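Local coordinates for rhamnogalacturonan endolyase YesW (Bacillus subtilis, PDB 2ZUX), which cleaves the rhamnogalacturonan backbone of plant cell-wall pectin within the chain by elimination, in a reaction that requires calcium or manganese, at residues K291-V295 / I341-M346; Q323-N327 / Q382-D386; G354-T358 / R396-G401; V413-A419 / E429-N433. One frame throughout, in Å; residues are numbered along the deposited sequence.

Interaction 1 (K291-V295 / I341-M346); sequences KTMLV and IIFGSM
T292 and L294 meet I341, F343 and M346 through side chains alone, and no hydrogen bond crosses between the two segments. The methyl of T292 comes closest, CG2 lying 3.5 Å from F343 CE2 as the two side chains approach from opposite directions; it sits obliquely to the ring. T292 can present this methyl because OG1 lies beside its own backbone N (chi1 -62°), turned to bond A290 O. L294 works with both branches: CD2 touches F343 CD1 at 3.9 Å, sliding past the ring, and also meets I341 CG2 tip to tip at 4.2 Å. Its other methyl, CD1, is 4.0 Å from M346 CE. That same thioether methyl stands 4.0 Å from T292 CG2, so it spans both contact residues of 291-295.

Within 341-346 two backbone bonds close a type II' turn. F343 N gives a bond of 2.8 Å to M346 O, and M346 N returns one of 3.1 Å to F343 O. G344 takes the positive phi (64°) that favours glycine, and the turn places the side chains of F343 and M346 together against 291-295.

The contact joins neighbouring blades of the beta-propeller. Strand 293-300 faces the hairpin of strands 340-343 and 346-348, while T285 and W308 of the blade that holds 293-300 add to the same filling. With methyl, ring and thioether groups buried, this part of the blade interface has apolar contacts between the two segments and no bond across.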
loop_
_atom_site.group_PDB
_atom_site.type_symbol
_atom_site.label_atom_id
_atom_site.label_comp_id
_atom_site.label_asym_id
_atom_site.label_seq_id
_atom_site.Cartn_x
_atom_site.Cartn_y
_atom_site.Cartn_z
ATOM N N LYS A 291 19.865 3.905 -15.849
ATOM C CA LYS A 291 18.821 4.686 -16.514
ATOM C C LYS A 291 17.476 4.544 -15.803
ATOM O O LYS A 291 17.062 3.428 -15.452
ATOM C CB LYS A 291 18.674 4.276 -17.976
ATOM C CG LYS A 291 17.613 5.076 -18.721
ATOM C CD LYS A 291 17.507 4.691 -20.194
ATOM C CE LYS A 291 16.374 5.447 -20.870
ATOM N NZ LYS A 291 16.367 5.203 -22.338
ATOM N N THR A 292 16.815 5.679 -15.597
ATOM C CA THR A 292 15.577 5.760 -14.843
ATOM C C THR A 292 14.603 6.656 -15.586
ATOM O O THR A 292 14.968 7.750 -16.028
ATOM C CB THR A 292 15.857 6.357 -13.449
ATOM O OG1 THR A 292 16.751 5.501 -12.736
ATOM C CG2 THR A 292 14.582 6.515 -12.647
ATOM N N MET A 293 13.365 6.187 -15.739
ATOM C CA MET A 293 12.317 6.994 -16.358
ATOM C C MET A 293 11.040 6.933 -15.540
ATOM O O MET A 293 10.719 5.902 -14.944
ATOM C CB MET A 293 12.030 6.538 -17.788
ATOM C CG MET A 293 13.202 6.674 -18.746
ATOM S SD MET A 293 12.790 6.189 -20.430
ATOM C CE MET A 293 11.658 7.495 -20.902
ATOM N N LEU A 294 10.321 8.051 -15.514
ATOM C CA LEU A 294 9.003 8.139 -14.887
ATOM C C LEU A 294 8.068 8.831 -15.851
ATOM O O LEU A 294 8.439 9.838 -16.449
ATOM C CB LEU A 294 9.041 8.931 -13.575
ATOM C CG LEU A 294 9.865 8.381 -12.405
ATOM C CD1 LEU A 294 11.327 8.812 -12.499
ATOM C CD2 LEU A 294 9.282 8.861 -11.090
ATOM N N VAL A 295 6.866 8.289 -16.012
ATOM C CA VAL A 295 5.850 8.907 -16.861
ATOM C C VAL A 295 4.559 9.035 -16.072
ATOM O O VAL A 295 4.187 8.124 -15.326
ATOM C CB VAL A 295 5.611 8.089 -18.153
ATOM C CG1 VAL A 295 4.534 8.726 -19.014
ATOM C CG2 VAL A 295 6.900 7.968 -18.971
ATOM N N ILE A 341 7.024 12.928 -5.805
ATOM C CA ILE A 341 7.364 11.509 -5.795
ATOM C C ILE A 341 8.720 11.334 -5.115
ATOM O O ILE A 341 9.711 11.930 -5.545
ATOM C CB ILE A 341 7.424 10.951 -7.231
ATOM C CG1 ILE A 341 6.081 11.147 -7.951
ATOM C CG2 ILE A 341 7.824 9.474 -7.219
ATOM C CD1 ILE A 341 6.189 11.221 -9.464
ATOM N N ILE A 342 8.749 10.530 -4.052
ATOM C CA ILE A 342 9.992 10.182 -3.376
ATOM C C ILE A 342 10.463 8.867 -3.988
ATOM O O ILE A 342 9.890 7.800 -3.729
ATOM C CB ILE A 342 9.813 10.061 -1.841
ATOM C CG1 ILE A 342 9.278 11.370 -1.232
ATOM C CG2 ILE A 342 11.130 9.657 -1.170
ATOM C CD1 ILE A 342 10.125 12.600 -1.532
ATOM N N PHE A 343 11.475 8.957 -4.840
ATOM C CA PHE A 343 11.937 7.830 -5.635
ATOM C C PHE A 343 13.292 7.391 -5.076
ATOM O O PHE A 343 14.349 7.680 -5.642
ATOM C CB PHE A 343 12.044 8.263 -7.103
ATOM C CG PHE A 343 12.159 7.123 -8.083
ATOM C CD1 PHE A 343 11.018 6.483 -8.571
ATOM C CD2 PHE A 343 13.406 6.698 -8.533
ATOM C CE1 PHE A 343 11.125 5.429 -9.483
ATOM C CE2 PHE A 343 13.505 5.661 -9.447
ATOM C CZ PHE A 343 12.363 5.018 -9.915
ATOM N N GLY A 344 13.263 6.707 -3.934
ATOM C CA GLY A 344 14.495 6.301 -3.268
ATOM C C GLY A 344 15.284 7.517 -2.824
ATOM O O GLY A 344 14.804 8.305 -2.006
ATOM N N SER A 345 16.493 7.663 -3.366
ATOM C CA SER A 345 17.397 8.747 -2.982
ATOM C C SER A 345 17.158 10.038 -3.754
ATOM O O SER A 345 17.848 11.037 -3.533
ATOM C CB SER A 345 18.843 8.293 -3.166
ATOM O OG SER A 345 19.142 7.244 -2.262
ATOM N N MET A 346 16.194 10.023 -4.666
ATOM C CA MET A 346 15.864 11.234 -5.414
ATOM C C MET A 346 14.388 11.590 -5.259
ATOM O O MET A 346 13.598 10.802 -4.721
ATOM C CB MET A 346 16.250 11.078 -6.888
ATOM C CG MET A 346 15.311 10.189 -7.661
ATOM S SD MET A 346 15.966 9.785 -9.276
ATOM C CE MET A 346 14.479 9.796 -10.286
#

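Interaction 2 (Q323-N327 / Q382-D386); sequences QGNHN and QVHED. With CA (calcium ion), chain C.
One calcium ion ties H326 to E385, and its shell is unusual for calcium in taking imidazole nitrogen. H326 NE2 binds the ion at 2.2 Å, while E385 OE1 binds it at 2.1 Å with a single carboxylate oxygen. E385 reaches the metal with CG anti to the backbone N (chi1 -177°). Its second oxygen, OE2, accepts a bond of 2.6 Å from the oxygen of a metal-bound water that lies in the plane of the H326 ring, at its edge. A second water, H362 and D364 complete the site, and Y288 OH bonds H326 ND1 on the far side of the imidazole from the metal.

Apart from the metal, Q382 NE2 donates to N325 OD1 over 2.9 Å. This bond is bent, 137° at the hydrogen. The amide planes stand 61° apart, and the donor sits above the N325 carbonyl plane instead of in it. Both amides have further partners, among them R396 NH1, weakly bonded to Q382 OE1.

A loop ahead of strand 329-331 is thereby joined to the end of strand 379-383 in the next propeller blade. The ion binds both segments and its water engages OE2, so the E385 carboxylate is held at both oxygens.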
loop_
_atom_site.group_PDB
_atom_site.type_symbol
_atom_site.label_atom_id
_atom_site.label_comp_id
_atom_site.label_asym_id
_atom_site.label_seq_id
_atom_site.Cartn_x
_atom_site.Cartn_y
_atom_site.Cartn_z
ATOM N N GLN A 323 19.331 5.971 -8.442
ATOM C CA GLN A 323 18.893 6.427 -7.118
ATOM C C GLN A 323 17.676 5.706 -6.556
ATOM O O GLN A 323 17.432 5.784 -5.359
ATOM C CB GLN A 323 18.631 7.942 -7.123
ATOM C CG GLN A 323 19.819 8.793 -7.581
ATOM C CD GLN A 323 21.096 8.437 -6.855
ATOM O OE1 GLN A 323 21.156 8.452 -5.623
ATOM N NE2 GLN A 323 22.129 8.109 -7.618
ATOM N N GLY A 324 16.903 5.043 -7.411
ATOM C CA GLY A 324 15.631 4.479 -6.973
ATOM C C GLY A 324 15.733 3.236 -6.110
ATOM O O GLY A 324 16.721 2.489 -6.159
ATOM N N ASN A 325 14.694 3.026 -5.315
ATOM C CA ASN A 325 14.532 1.853 -4.474
ATOM C C ASN A 325 13.629 0.834 -5.170
ATOM O O ASN A 325 13.044 1.108 -6.214
ATOM C CB ASN A 325 13.820 2.265 -3.186
ATOM C CG ASN A 325 14.765 2.671 -2.063
ATOM O OD1 ASN A 325 15.895 3.131 -2.288
ATOM N ND2 ASN A 325 14.296 2.496 -0.830
ATOM N N HIS A 326 13.485 -0.346 -4.564
ATOM C CA HIS A 326 12.401 -1.273 -4.943
ATOM C C HIS A 326 11.050 -0.824 -4.371
ATOM O O HIS A 326 10.215 -1.655 -4.010
ATOM C CB HIS A 326 12.649 -2.686 -4.412
ATOM C CG HIS A 326 14.018 -3.226 -4.673
ATOM N ND1 HIS A 326 14.447 -3.636 -5.919
ATOM C CD2 HIS A 326 15.044 -3.451 -3.825
ATOM C CE1 HIS A 326 15.684 -4.091 -5.822
ATOM N NE2 HIS A 326 16.064 -4.000 -4.560
ATOM N N ASN A 327 10.860 0.485 -4.263
ATOM C CA ASN A 327 9.659 1.077 -3.680
ATOM C C ASN A 327 9.753 2.584 -3.865
ATOM O O ASN A 327 10.798 3.108 -4.239
ATOM C CB ASN A 327 9.447 0.670 -2.196
ATOM C CG ASN A 327 10.741 0.349 -1.457
ATOM O OD1 ASN A 327 11.021 -0.823 -1.131
ATOM N ND2 ASN A 327 11.527 1.366 -1.177
ATOM N N GLN A 382 15.594 6.229 4.903
ATOM C CA GLN A 382 15.931 5.317 3.820
ATOM C C GLN A 382 17.170 4.533 4.188
ATOM O O GLN A 382 18.032 5.034 4.906
ATOM C CB GLN A 382 16.217 6.115 2.549
ATOM C CG GLN A 382 16.395 5.280 1.289
ATOM C CD GLN A 382 16.812 6.118 0.090
ATOM O OE1 GLN A 382 16.952 7.340 0.191
ATOM N NE2 GLN A 382 17.009 5.466 -1.053
ATOM N N VAL A 383 17.234 3.295 3.707
ATOM C CA VAL A 383 18.445 2.487 3.810
ATOM C C VAL A 383 19.049 2.279 2.428
ATOM O O VAL A 383 18.384 2.489 1.401
ATOM C CB VAL A 383 18.199 1.140 4.541
ATOM C CG1 VAL A 383 17.793 1.401 5.990
ATOM C CG2 VAL A 383 17.153 0.295 3.802
ATOM N N HIS A 384 20.318 1.876 2.414
ATOM C CA HIS A 384 21.112 1.891 1.191
ATOM C C HIS A 384 21.885 0.596 1.019
ATOM O O HIS A 384 22.380 0.025 1.995
ATOM C CB HIS A 384 22.034 3.112 1.209
ATOM C CG HIS A 384 21.276 4.398 1.194
ATOM N ND1 HIS A 384 21.052 5.168 2.317
ATOM C CD2 HIS A 384 20.602 4.998 0.187
ATOM C CE1 HIS A 384 20.293 6.204 1.992
ATOM N NE2 HIS A 384 20.018 6.128 0.704
ATOM N N GLU A 385 21.961 0.139 -0.228
ATOM C CA GLU A 385 22.498 -1.173 -0.576
ATOM C C GLU A 385 23.994 -1.146 -0.871
ATOM O O GLU A 385 24.675 -2.151 -0.681
ATOM C CB GLU A 385 21.752 -1.676 -1.804
ATOM C CG GLU A 385 22.126 -3.075 -2.299
ATOM C CD GLU A 385 21.049 -3.620 -3.196
ATOM O OE1 GLU A 385 19.893 -3.669 -2.729
ATOM O OE2 GLU A 385 21.327 -3.967 -4.363
ATOM N N ASP A 386 24.488 -0.017 -1.374
ATOM C CA ASP A 386 25.899 0.122 -1.738
ATOM C C ASP A 386 26.747 0.133 -0.468
ATOM O O ASP A 386 26.617 1.033 0.361
ATOM C CB ASP A 386 26.087 1.419 -2.545
ATOM C CG ASP A 386 27.502 1.611 -3.082
ATOM O OD1 ASP A 386 28.404 0.797 -2.791
ATOM O OD2 ASP A 386 27.693 2.613 -3.809
HETATM CA CA CA C . 18.017 -3.874 -3.649
HETATM O O HOH W 1 19.049 -4.761 -5.341
HETATM O O HOH W 2 17.947 -5.851 -2.878
#

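Interaction 3 (G354-T358 / R396-G401); sequences GMYST and RDAATG
Y356 OH is gripped three times, by two nitrogens of R396 and by the carbonyl of A398, where the outermost strand 354-357 of one beta-propeller blade packs on strand 393-397 and the turn after it in the next. R396 NE donates to Y356 OH over 2.9 Å and R396 NH2 to the same oxygen over 3.2 Å, a side-on grip with the phenol oxygen in the guanidinium plane. Ring and guanidinium planes are 85° apart. Y356 OH in turn donates to A398 O at 2.7 Å, arriving well above that carbonyl's plane. R396 NH2 also bonds G344 O, so the arginine serves both the tyrosine and a turn of the blade that holds 354-357.

The ring is held on one face too. G401 CA stands over its centre in a CH-pi contact, 3.4 Å from the centroid of Y356. Y356 reaches this place with CG between the backbone N and carbonyl carbon, chi1 63°. A phenylalanine here would probably keep the CH-pi contact with G401 but leave A398 O without its donor and R396 NE without its acceptor.

The turn that offers G401 is shaped by D397: its OD1 accepts from T400 N at 3.0 Å, an Asx motif, while D397 OD2 forms a salt bridge with R375. Beside the tyrosine, T358 CG2 crosses R396 CD at 3.7 Å, roughly at a right angle. On G401 there is no space for a side chain: a beta carbon would fall 2.4 Å from Y356 CD1.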
loop_
_atom_site.group_PDB
_atom_site.type_symbol
_atom_site.label_atom_id
_atom_site.label_comp_id
_atom_site.label_asym_id
_atom_site.label_seq_id
_atom_site.Cartn_x
_atom_site.Cartn_y
_atom_site.Cartn_z
ATOM N N GLY A 354 13.047 16.793 -12.043
ATOM C CA GLY A 354 13.861 16.285 -10.950
ATOM C C GLY A 354 14.086 17.381 -9.927
ATOM O O GLY A 354 14.435 18.506 -10.297
ATOM N N MET A 355 13.891 17.064 -8.648
ATOM C CA MET A 355 14.068 18.040 -7.562
ATOM C C MET A 355 15.462 17.992 -6.941
ATOM O O MET A 355 16.131 19.022 -6.808
ATOM C CB MET A 355 13.029 17.825 -6.465
ATOM C CG MET A 355 11.616 18.084 -6.917
ATOM S SD MET A 355 10.382 17.479 -5.751
ATOM C CE MET A 355 10.635 18.566 -4.352
ATOM N N TYR A 356 15.883 16.797 -6.535
ATOM C CA TYR A 356 17.181 16.599 -5.916
ATOM C C TYR A 356 17.546 15.132 -5.989
ATOM O O TYR A 356 16.680 14.276 -6.206
ATOM C CB TYR A 356 17.171 17.042 -4.440
ATOM C CG TYR A 356 16.231 16.249 -3.539
ATOM C CD1 TYR A 356 16.563 14.964 -3.094
ATOM C CD2 TYR A 356 15.019 16.794 -3.116
ATOM C CE1 TYR A 356 15.706 14.237 -2.268
ATOM C CE2 TYR A 356 14.154 16.080 -2.278
ATOM C CZ TYR A 356 14.507 14.801 -1.863
ATOM O OH TYR A 356 13.669 14.078 -1.044
ATOM N N SER A 357 18.825 14.852 -5.781
ATOM C CA SER A 357 19.309 13.503 -5.517
ATOM C C SER A 357 20.288 13.580 -4.359
ATOM O O SER A 357 21.165 14.454 -4.355
ATOM C CB SER A 357 20.029 12.940 -6.731
ATOM O OG SER A 357 20.669 11.727 -6.368
ATOM N N THR A 358 20.158 12.690 -3.380
ATOM C CA THR A 358 21.134 12.657 -2.288
ATOM C C THR A 358 22.427 11.983 -2.743
ATOM O O THR A 358 23.436 12.064 -2.056
ATOM C CB THR A 358 20.619 11.906 -1.062
ATOM O OG1 THR A 358 20.488 10.520 -1.393
ATOM C CG2 THR A 358 19.286 12.474 -0.585
ATOM N N ARG A 396 16.354 12.457 6.018
ATOM C CA ARG A 396 16.468 13.700 5.264
ATOM C C ARG A 396 15.197 14.529 5.246
ATOM O O ARG A 396 14.096 14.030 5.501
ATOM C CB ARG A 396 16.888 13.393 3.828
ATOM C CG ARG A 396 15.747 12.891 2.925
ATOM C CD ARG A 396 16.310 12.503 1.589
ATOM N NE ARG A 396 15.359 12.245 0.507
ATOM C CZ ARG A 396 15.163 11.051 -0.063
ATOM N NH1 ARG A 396 15.755 9.955 0.401
ATOM N NH2 ARG A 396 14.349 10.947 -1.102
ATOM N N ASP A 397 15.382 15.805 4.911
ATOM C CA ASP A 397 14.294 16.711 4.603
ATOM C C ASP A 397 13.651 16.221 3.301
ATOM O O ASP A 397 14.316 16.132 2.277
ATOM C CB ASP A 397 14.885 18.116 4.439
ATOM C CG ASP A 397 13.843 19.180 4.171
ATOM O OD1 ASP A 397 13.024 19.023 3.242
ATOM O OD2 ASP A 397 13.888 20.217 4.865
ATOM N N ALA A 398 12.358 15.896 3.345
ATOM C CA ALA A 398 11.691 15.315 2.175
ATOM C C ALA A 398 11.669 16.248 0.961
ATOM O O ALA A 398 11.728 15.794 -0.184
ATOM C CB ALA A 398 10.277 14.873 2.530
ATOM N N ALA A 399 11.548 17.546 1.230
ATOM C CA ALA A 399 11.404 18.552 0.176
ATOM C C ALA A 399 12.721 18.990 -0.453
ATOM O O ALA A 399 12.793 19.180 -1.660
ATOM C CB ALA A 399 10.655 19.769 0.710
ATOM N N THR A 400 13.756 19.160 0.367
ATOM C CA THR A 400 15.018 19.711 -0.124
ATOM C C THR A 400 16.067 18.634 -0.359
ATOM O O THR A 400 17.031 18.853 -1.095
ATOM C CB THR A 400 15.627 20.729 0.857
ATOM O OG1 THR A 400 16.085 20.040 2.027
ATOM C CG2 THR A 400 14.613 21.814 1.241
ATOM N N GLY A 401 15.890 17.482 0.288
ATOM C CA GLY A 401 16.861 16.401 0.199
ATOM C C GLY A 401 18.040 16.538 1.146
ATOM O O GLY A 401 18.901 15.667 1.185
#

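Interaction 4 (V413-A419 / E429-N433); sequences VGRGMAA and EVWAN. With CA (calcium ion), chain I.
M417 and W431 form a hydrogen-bonded antiparallel pair in strands 416-419 and 429-432, whose axes approach to 4.7 Å with N-to-C directions 167° apart. M417 N donates to W431 O in its carbonyl plane at 2.9 Å, and W431 N answers to M417 O at 3.0 Å. A419 pairs likewise with E429: A419 N bonds E429 O and the return bond is weak.

The side chains of M417 and W431 lie side by side on one face. M417 CB sits over the six-membered ring of W431, 3.5 Å from its centroid and 17° off the normal, a CH-pi contact. M417 then folds back so that its sulfur lies obliquely beside the ring as a Met-aromatic contact and its CE meets W431 CH2 at 3.6 Å. W431 NE1 bonds S451 O, which pins the indole's turn. An alanine in place of W431 would probably open a gap beside M417 and leave S451 O without its donor.

This is a two-strand hairpin, extended by strand 435-437 into a propeller blade's small sheet. On the other face A418 CB and V430 CG1 touch at 3.9 Å; V413, in the loop before the strand, packs CG1 on A432 CB. F381 of the preceding blade lies against V430 and A432, V383 against V413 and A432.

Where the strands part, a water bridges R415 O and N433 N. R415, a substrate-binding residue, sends its guanidinium to T452 O. At the hairpin's loop end E429 chelates a calcium ion with both oxygens, OE2 at 2.4 Å and OE1 at 2.7 Å; D420, D422, Y425 and G427 bind it too, and E429 OE1 also accepts from I421 N.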
loop_
_atom_site.group_PDB
_atom_site.type_symbol
_atom_site.label_atom_id
_atom_site.label_comp_id
_atom_site.label_asym_id
_atom_site.label_seq_id
_atom_site.Cartn_x
_atom_site.Cartn_y
_atom_site.Cartn_z
ATOM N N VAL A 413 22.641 -2.404 3.762
ATOM C CA VAL A 413 21.626 -2.337 4.816
ATOM C C VAL A 413 20.286 -2.582 4.143
ATOM O O VAL A 413 19.731 -1.686 3.503
ATOM C CB VAL A 413 21.645 -0.979 5.565
ATOM C CG1 VAL A 413 20.578 -0.949 6.674
ATOM C CG2 VAL A 413 23.036 -0.728 6.153
ATOM N N GLY A 414 19.771 -3.801 4.276
ATOM C CA GLY A 414 18.627 -4.232 3.475
ATOM C C GLY A 414 17.254 -3.885 4.021
ATOM O O GLY A 414 16.268 -3.994 3.295
ATOM N N ARG A 415 17.184 -3.497 5.292
ATOM C CA ARG A 415 15.915 -3.202 5.942
ATOM C C ARG A 415 16.046 -1.956 6.796
ATOM O O ARG A 415 17.093 -1.703 7.387
ATOM C CB ARG A 415 15.482 -4.369 6.839
ATOM C CG ARG A 415 15.290 -5.704 6.147
ATOM C CD ARG A 415 14.106 -5.676 5.191
ATOM N NE ARG A 415 13.768 -7.035 4.791
ATOM C CZ ARG A 415 12.881 -7.805 5.408
ATOM N NH1 ARG A 415 12.201 -7.356 6.456
ATOM N NH2 ARG A 415 12.675 -9.043 4.969
ATOM N N GLY A 416 14.963 -1.189 6.871
ATOM C CA GLY A 416 14.868 -0.069 7.798
ATOM C C GLY A 416 13.420 0.196 8.109
ATOM O O GLY A 416 12.568 -0.004 7.241
ATOM N N MET A 417 13.150 0.637 9.338
ATOM C CA MET A 417 11.786 0.924 9.773
ATOM C C MET A 417 11.669 2.302 10.397
ATOM O O MET A 417 12.646 2.845 10.906
ATOM C CB MET A 417 11.320 -0.131 10.775
ATOM C CG MET A 417 10.345 -1.138 10.197
ATOM S SD MET A 417 8.737 -0.433 9.792
ATOM C CE MET A 417 8.128 -0.032 11.433
ATOM N N ALA A 418 10.461 2.849 10.352
ATOM C CA ALA A 418 10.146 4.097 11.020
ATOM C C ALA A 418 8.799 3.927 11.699
ATOM O O ALA A 418 7.820 3.537 11.052
ATOM C CB ALA A 418 10.089 5.235 10.018
ATOM N N ALA A 419 8.758 4.211 12.998
ATOM C CA ALA A 419 7.531 4.116 13.800
ATOM C C ALA A 419 7.756 4.732 15.166
ATOM O O ALA A 419 8.843 4.622 15.731
ATOM C CB ALA A 419 7.089 2.671 13.956
ATOM N N GLU A 429 10.655 6.932 15.956
ATOM C CA GLU A 429 11.962 6.298 15.975
ATOM C C GLU A 429 12.223 5.629 14.631
ATOM O O GLU A 429 11.293 5.364 13.853
ATOM C CB GLU A 429 12.010 5.249 17.091
ATOM C CG GLU A 429 12.095 5.838 18.509
ATOM C CD GLU A 429 10.876 6.659 18.911
ATOM O OE1 GLU A 429 9.740 6.122 18.894
ATOM O OE2 GLU A 429 11.045 7.851 19.266
ATOM N N VAL A 430 13.493 5.375 14.346
ATOM C CA VAL A 430 13.865 4.653 13.140
ATOM C C VAL A 430 14.900 3.610 13.517
ATOM O O VAL A 430 15.651 3.786 14.483
ATOM C CB VAL A 430 14.399 5.583 12.013
ATOM C CG1 VAL A 430 13.344 6.617 11.607
ATOM C CG2 VAL A 430 15.685 6.265 12.434
ATOM N N TRP A 431 14.915 2.502 12.793
ATOM C CA TRP A 431 15.925 1.486 13.045
ATOM C C TRP A 431 16.381 0.777 11.798
ATOM O O TRP A 431 15.618 0.596 10.853
ATOM C CB TRP A 431 15.506 0.478 14.125
ATOM C CG TRP A 431 14.306 -0.434 13.877
ATOM C CD1 TRP A 431 14.345 -1.745 13.483
ATOM C CD2 TRP A 431 12.929 -0.129 14.114
ATOM N NE1 TRP A 431 13.077 -2.265 13.435
ATOM C CE2 TRP A 431 12.186 -1.299 13.823
ATOM C CE3 TRP A 431 12.246 1.017 14.543
ATOM C CZ2 TRP A 431 10.795 -1.352 13.935
ATOM C CZ3 TRP A 431 10.864 0.968 14.653
ATOM C CH2 TRP A 431 10.151 -0.212 14.354
ATOM N N ALA A 432 17.652 0.389 11.813
ATOM C CA ALA A 432 18.289 -0.305 10.705
ATOM C C ALA A 432 19.673 -0.731 11.142
ATOM O O ALA A 432 20.284 -0.097 12.015
ATOM C CB ALA A 432 18.395 0.614 9.499
ATOM N N ASN A 433 20.172 -1.798 10.523
ATOM C CA ASN A 433 21.537 -2.293 10.769
ATOM C C ASN A 433 21.815 -2.524 12.258
ATOM O O ASN A 433 22.932 -2.307 12.724
ATOM C CB ASN A 433 22.582 -1.352 10.136
ATOM C CG ASN A 433 23.936 -2.028 9.922
ATOM O OD1 ASN A 433 24.011 -3.210 9.598
ATOM N ND2 ASN A 433 25.005 -1.267 10.094
HETATM CA CA CA I . 8.784 8.424 19.887
HETATM O O HOH W 3 18.576 -3.375 8.808
HETATM O O HOH W 4 6.928 9.742 20.604
#

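Overall arrangement
Interactions 1 to 3 join neighbouring blades; interaction 4 lies within the next blade. Interactions 1 and 2, with centres 11 Å apart, meet where S345 N bonds Q323 O at 2.9 Å. Interaction 3 joins interaction 1 through S345 O and T358 N, 2.8 Å apart, and touches interaction 2 where Q382 OE1 weakly accepts from R396 NH1. H384 O accepts from V413 N at 3.0 Å, linking interaction 2 to interaction 4. Interactions 1 and 4 do not touch; their nearest atoms are about 11 Å apart. A bound rhamnose lies about 8 Å from the H326 side chain of interaction 2, and one about 6 Å from that of R415 in interaction 4.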